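Local structure of mandelate racemase/muconate lactonizing enzyme family protein (3TOY) at residues 158-166 and 184-193. The protein is a member of the mandelate racemase/muconate lactonizing enzyme family, with an N-terminal capping domain and a C-terminal barrel domain. Sequence-based numbering, arbitrary orientation.
Sequences PAYDSYGVL and FRAIKSKGGH. With P4C (O-acetaldehydyl-hexaethylene glycol), chain R; ACT (acetate ion), chain F.
D161 and S162 pair with I187 and K188 in parallel register, and the short strand axes cross at -35°. Three backbone hydrogen bonds join the strands: D161 N to A186 O, K188 N to D161 O, and Y163 N to K188 O. The strands belong to one beta-alpha-beta unit of the enolase-superfamily barrel, connected through helix 168-181. Y160, S162 and K188 lie on the face toward the metal site. The K188 chain runs past Y160 CE1, bends at its third torsion (79°) and brings NZ to 3.0 Å from Y160 OH, to which it donates. The same NZ forms salt bridges with E245, a calcium ligand, and E341. K190 NZ is hydrogen-bonded to the acetate ion and to D219, another calcium ligand. On the other face the D161 carboxylate stacks on the F184 ring, their planes 7° apart. D161 CB sits over the ring centre, 3.6 Å from the centroid. I187 CD1 touches D161 CB at 3.8 Å, and I187 CG2 meets Y163 and L166. Farther along, V165 CG2 sits over one face of the H193 ring. S189 OG donates to G164 O at 2.8 Å.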
loop_
_atom_site.group_PDB
_atom_site.type_symbol
_atom_site.label_atom_id
_atom_site.label_comp_id
_atom_site.label_asym_id
_atom_site.label_seq_id
_atom_site.Cartn_x
_atom_site.Cartn_y
_atom_site.Cartn_z
ATOM N N PRO A 158 -18.074 -33.427 6.563
ATOM C CA PRO A 158 -18.032 -33.769 5.141
ATOM C C PRO A 158 -16.631 -34.206 4.722
ATOM O O PRO A 158 -15.622 -33.617 5.158
ATOM C CB PRO A 158 -18.438 -32.465 4.436
ATOM C CG PRO A 158 -19.154 -31.651 5.483
ATOM C CD PRO A 158 -18.562 -32.063 6.813
ATOM N N ALA A 159 -16.575 -35.237 3.887
ATOM C CA ALA A 159 -15.322 -35.809 3.465
ATOM C C ALA A 159 -15.220 -35.870 1.949
ATOM O O ALA A 159 -16.238 -35.879 1.232
ATOM C CB ALA A 159 -15.161 -37.227 4.061
ATOM N N TYR A 160 -13.992 -35.925 1.455
ATOM C CA TYR A 160 -13.798 -36.238 0.054
ATOM C C TYR A 160 -12.802 -37.358 -0.088
ATOM O O TYR A 160 -11.932 -37.559 0.763
ATOM C CB TYR A 160 -13.337 -35.029 -0.770
ATOM C CG TYR A 160 -11.968 -34.502 -0.405
ATOM C CD1 TYR A 160 -10.820 -34.989 -1.036
ATOM C CD2 TYR A 160 -11.823 -33.492 0.546
ATOM C CE1 TYR A 160 -9.564 -34.509 -0.714
ATOM C CE2 TYR A 160 -10.567 -33.015 0.890
ATOM C CZ TYR A 160 -9.451 -33.515 0.242
ATOM O OH TYR A 160 -8.222 -33.008 0.554
ATOM N N ASP A 161 -12.935 -38.078 -1.198
ATOM C CA ASP A 161 -12.110 -39.243 -1.456
ATOM C C ASP A 161 -10.901 -38.846 -2.306
ATOM O O ASP A 161 -11.041 -38.313 -3.407
ATOM C CB ASP A 161 -12.959 -40.309 -2.174
ATOM C CG ASP A 161 -12.490 -41.729 -1.888
ATOM O OD1 ASP A 161 -11.580 -41.922 -1.047
ATOM O OD2 ASP A 161 -13.051 -42.661 -2.509
ATOM N N SER A 162 -9.718 -39.122 -1.788
ATOM C CA SER A 162 -8.514 -38.556 -2.327
ATOM C C SER A 162 -7.747 -39.580 -3.152
ATOM O O SER A 162 -7.250 -40.572 -2.616
ATOM C CB SER A 162 -7.678 -38.002 -1.160
ATOM O OG SER A 162 -6.583 -37.236 -1.614
ATOM N N TYR A 163 -7.638 -39.319 -4.451
ATOM C CA TYR A 163 -6.984 -40.223 -5.382
ATOM C C TYR A 163 -5.712 -39.651 -6.002
ATOM O O TYR A 163 -5.428 -38.452 -5.898
ATOM C CB TYR A 163 -7.959 -40.589 -6.492
ATOM C CG TYR A 163 -9.125 -41.432 -6.014
ATOM C CD1 TYR A 163 -9.027 -42.821 -5.957
ATOM C CD2 TYR A 163 -10.325 -40.849 -5.650
ATOM C CE1 TYR A 163 -10.099 -43.601 -5.528
ATOM C CE2 TYR A 163 -11.402 -41.619 -5.216
ATOM C CZ TYR A 163 -11.281 -42.993 -5.162
ATOM O OH TYR A 163 -12.348 -43.759 -4.737
ATOM N N GLY A 164 -4.938 -40.520 -6.647
ATOM C CA GLY A 164 -3.836 -40.074 -7.481
ATOM C C GLY A 164 -4.436 -39.689 -8.815
ATOM O O GLY A 164 -5.608 -39.335 -8.890
ATOM N N VAL A 165 -3.639 -39.731 -9.874
ATOM C CA VAL A 165 -4.173 -39.470 -11.205
ATOM C C VAL A 165 -5.290 -40.473 -11.497
ATOM O O VAL A 165 -5.122 -41.675 -11.288
ATOM C CB VAL A 165 -3.075 -39.604 -12.279
ATOM C CG1 VAL A 165 -3.668 -39.469 -13.687
ATOM C CG2 VAL A 165 -1.959 -38.581 -12.030
ATOM N N LEU A 166 -6.434 -39.975 -11.947
ATOM C CA LEU A 166 -7.554 -40.832 -12.316
ATOM C C LEU A 166 -7.734 -40.909 -13.821
ATOM O O LEU A 166 -7.287 -40.043 -14.573
ATOM C CB LEU A 166 -8.862 -40.337 -11.679
ATOM C CG LEU A 166 -9.053 -40.588 -10.178
ATOM C CD1 LEU A 166 -10.188 -39.746 -9.640
ATOM C CD2 LEU A 166 -9.293 -42.075 -9.888
ATOM N N PHE A 184 -19.769 -40.687 -0.907
ATOM C CA PHE A 184 -18.912 -39.509 -1.199
ATOM C C PHE A 184 -19.586 -38.561 -2.183
ATOM O O PHE A 184 -20.131 -39.001 -3.192
ATOM C CB PHE A 184 -17.568 -39.945 -1.788
ATOM C CG PHE A 184 -16.554 -40.359 -0.756
ATOM C CD1 PHE A 184 -15.991 -39.420 0.100
ATOM C CD2 PHE A 184 -16.149 -41.681 -0.648
ATOM C CE1 PHE A 184 -15.054 -39.788 1.055
ATOM C CE2 PHE A 184 -15.208 -42.066 0.305
ATOM C CZ PHE A 184 -14.657 -41.118 1.159
ATOM N N ARG A 185 -19.537 -37.264 -1.893
ATOM C CA ARG A 185 -20.086 -36.257 -2.786
ATOM C C ARG A 185 -18.976 -35.317 -3.272
ATOM O O ARG A 185 -19.249 -34.249 -3.790
ATOM C CB ARG A 185 -21.179 -35.447 -2.070
ATOM C CG ARG A 185 -22.458 -36.232 -1.736
ATOM C CD ARG A 185 -23.301 -36.543 -2.981
ATOM N NE ARG A 185 -22.943 -37.830 -3.578
ATOM C CZ ARG A 185 -23.602 -38.970 -3.369
ATOM N NH1 ARG A 185 -24.678 -38.992 -2.589
ATOM N NH2 ARG A 185 -23.186 -40.092 -3.944
ATOM N N ALA A 186 -17.728 -35.735 -3.089
ATOM C CA ALA A 186 -16.568 -34.943 -3.482
ATOM C C ALA A 186 -15.387 -35.881 -3.714
ATOM O O ALA A 186 -15.163 -36.797 -2.919
ATOM C CB ALA A 186 -16.248 -33.912 -2.388
ATOM N N ILE A 187 -14.652 -35.650 -4.810
ATOM C CA ILE A 187 -13.518 -36.463 -5.252
ATOM C C ILE A 187 -12.329 -35.554 -5.593
ATOM O O ILE A 187 -12.511 -34.555 -6.283
ATOM C CB ILE A 187 -13.860 -37.212 -6.563
ATOM C CG1 ILE A 187 -15.066 -38.141 -6.355
ATOM C CG2 ILE A 187 -12.686 -38.031 -7.030
ATOM C CD1 ILE A 187 -14.770 -39.256 -5.374
ATOM N N LYS A 188 -11.128 -35.912 -5.145
ATOM C CA LYS A 188 -9.920 -35.179 -5.547
ATOM C C LYS A 188 -9.025 -36.059 -6.396
ATOM O O LYS A 188 -8.838 -37.243 -6.098
ATOM C CB LYS A 188 -9.135 -34.669 -4.340
ATOM C CG LYS A 188 -7.890 -33.813 -4.729
ATOM C CD LYS A 188 -7.371 -33.060 -3.515
ATOM C CE LYS A 188 -6.537 -33.944 -2.606
ATOM N NZ LYS A 188 -6.029 -33.198 -1.424
ATOM N N SER A 189 -8.483 -35.488 -7.466
ATOM C CA SER A 189 -7.485 -36.181 -8.259
ATOM C C SER A 189 -6.233 -35.307 -8.461
ATOM O O SER A 189 -6.176 -34.182 -7.948
ATOM C CB SER A 189 -8.078 -36.599 -9.595
ATOM O OG SER A 189 -7.207 -37.513 -10.246
ATOM N N LYS A 190 -5.246 -35.832 -9.195
ATOM C CA LYS A 190 -3.941 -35.173 -9.340
ATOM C C LYS A 190 -3.686 -34.663 -10.745
ATOM O O LYS A 190 -4.104 -35.271 -11.746
ATOM C CB LYS A 190 -2.781 -36.109 -8.985
ATOM C CG LYS A 190 -2.905 -36.877 -7.698
ATOM C CD LYS A 190 -2.872 -35.985 -6.498
ATOM C CE LYS A 190 -2.173 -36.657 -5.312
ATOM N NZ LYS A 190 -2.536 -35.866 -4.083
ATOM N N GLY A 191 -2.943 -33.565 -10.826
ATOM C CA GLY A 191 -2.515 -33.050 -12.117
ATOM C C GLY A 191 -1.074 -32.604 -12.140
ATOM O O GLY A 191 -0.352 -32.711 -11.144
ATOM N N GLY A 192 -0.647 -32.124 -13.302
ATOM C CA GLY A 192 0.707 -31.619 -13.481
ATOM C C GLY A 192 1.724 -32.670 -13.878
ATOM O O GLY A 192 2.893 -32.362 -14.046
ATOM N N HIS A 193 1.291 -33.916 -14.018
ATOM C CA HIS A 193 2.229 -34.973 -14.393
ATOM C C HIS A 193 2.668 -34.793 -15.848
ATOM O O HIS A 193 3.811 -35.089 -16.196
ATOM C CB HIS A 193 1.642 -36.371 -14.131
ATOM C CG HIS A 193 0.229 -36.540 -14.609
ATOM N ND1 HIS A 193 -0.822 -35.787 -14.120
ATOM C CD2 HIS A 193 -0.309 -37.386 -15.522
ATOM C CE1 HIS A 193 -1.941 -36.155 -14.719
ATOM N NE2 HIS A 193 -1.659 -37.126 -15.572
HETATM O O1 P4C R . -16.774 -21.575 1.582
HETATM C C2 P4C R . -16.595 -22.843 2.229
HETATM C C3 P4C R . -17.900 -23.329 2.855
HETATM O O4 P4C R . -17.555 -24.343 3.805
HETATM C C5 P4C R . -18.678 -24.949 4.454
HETATM C C6 P4C R . -18.450 -26.456 4.631
HETATM O O7 P4C R . -18.763 -27.119 3.405
HETATM C C8 P4C R . -18.446 -28.520 3.331
HETATM C C9 P4C R . -19.634 -29.250 2.681
HETATM O O10 P4C R . -19.507 -29.446 1.274
HETATM C C11 P4C R . -20.774 -29.536 0.591
HETATM C C12 P4C R . -21.327 -28.158 0.231
HETATM O O13 P4C R . -21.606 -28.038 -1.171
HETATM C C14 P4C R . -21.658 -26.684 -1.643
HETATM C C15 P4C R . -20.324 -26.205 -2.223
HETATM O O16 P4C R . -20.356 -26.037 -3.650
HETATM C C17 P4C R . -19.059 -26.083 -4.268
HETATM C C18 P4C R . -19.138 -26.376 -5.770
HETATM O O19 P4C R . -19.202 -27.789 -6.018
HETATM C C20 P4C R . -19.865 -28.128 -7.240
HETATM C C21 P4C R . -20.298 -29.596 -7.234
HETATM O O22 P4C R . -21.429 -29.797 -6.378
HETATM C C ACT F . -0.368 -35.628 -1.138
HETATM O O ACT F . -1.112 -36.035 -0.211
HETATM O OXT ACT F . -0.858 -34.781 -1.913
HETATM C CH3 ACT F . 1.041 -36.123 -1.320
HETATM O O HOH W 1 -18.854 -36.274 0.661
HETATM O O HOH W 2 -5.544 -36.557 -4.170
#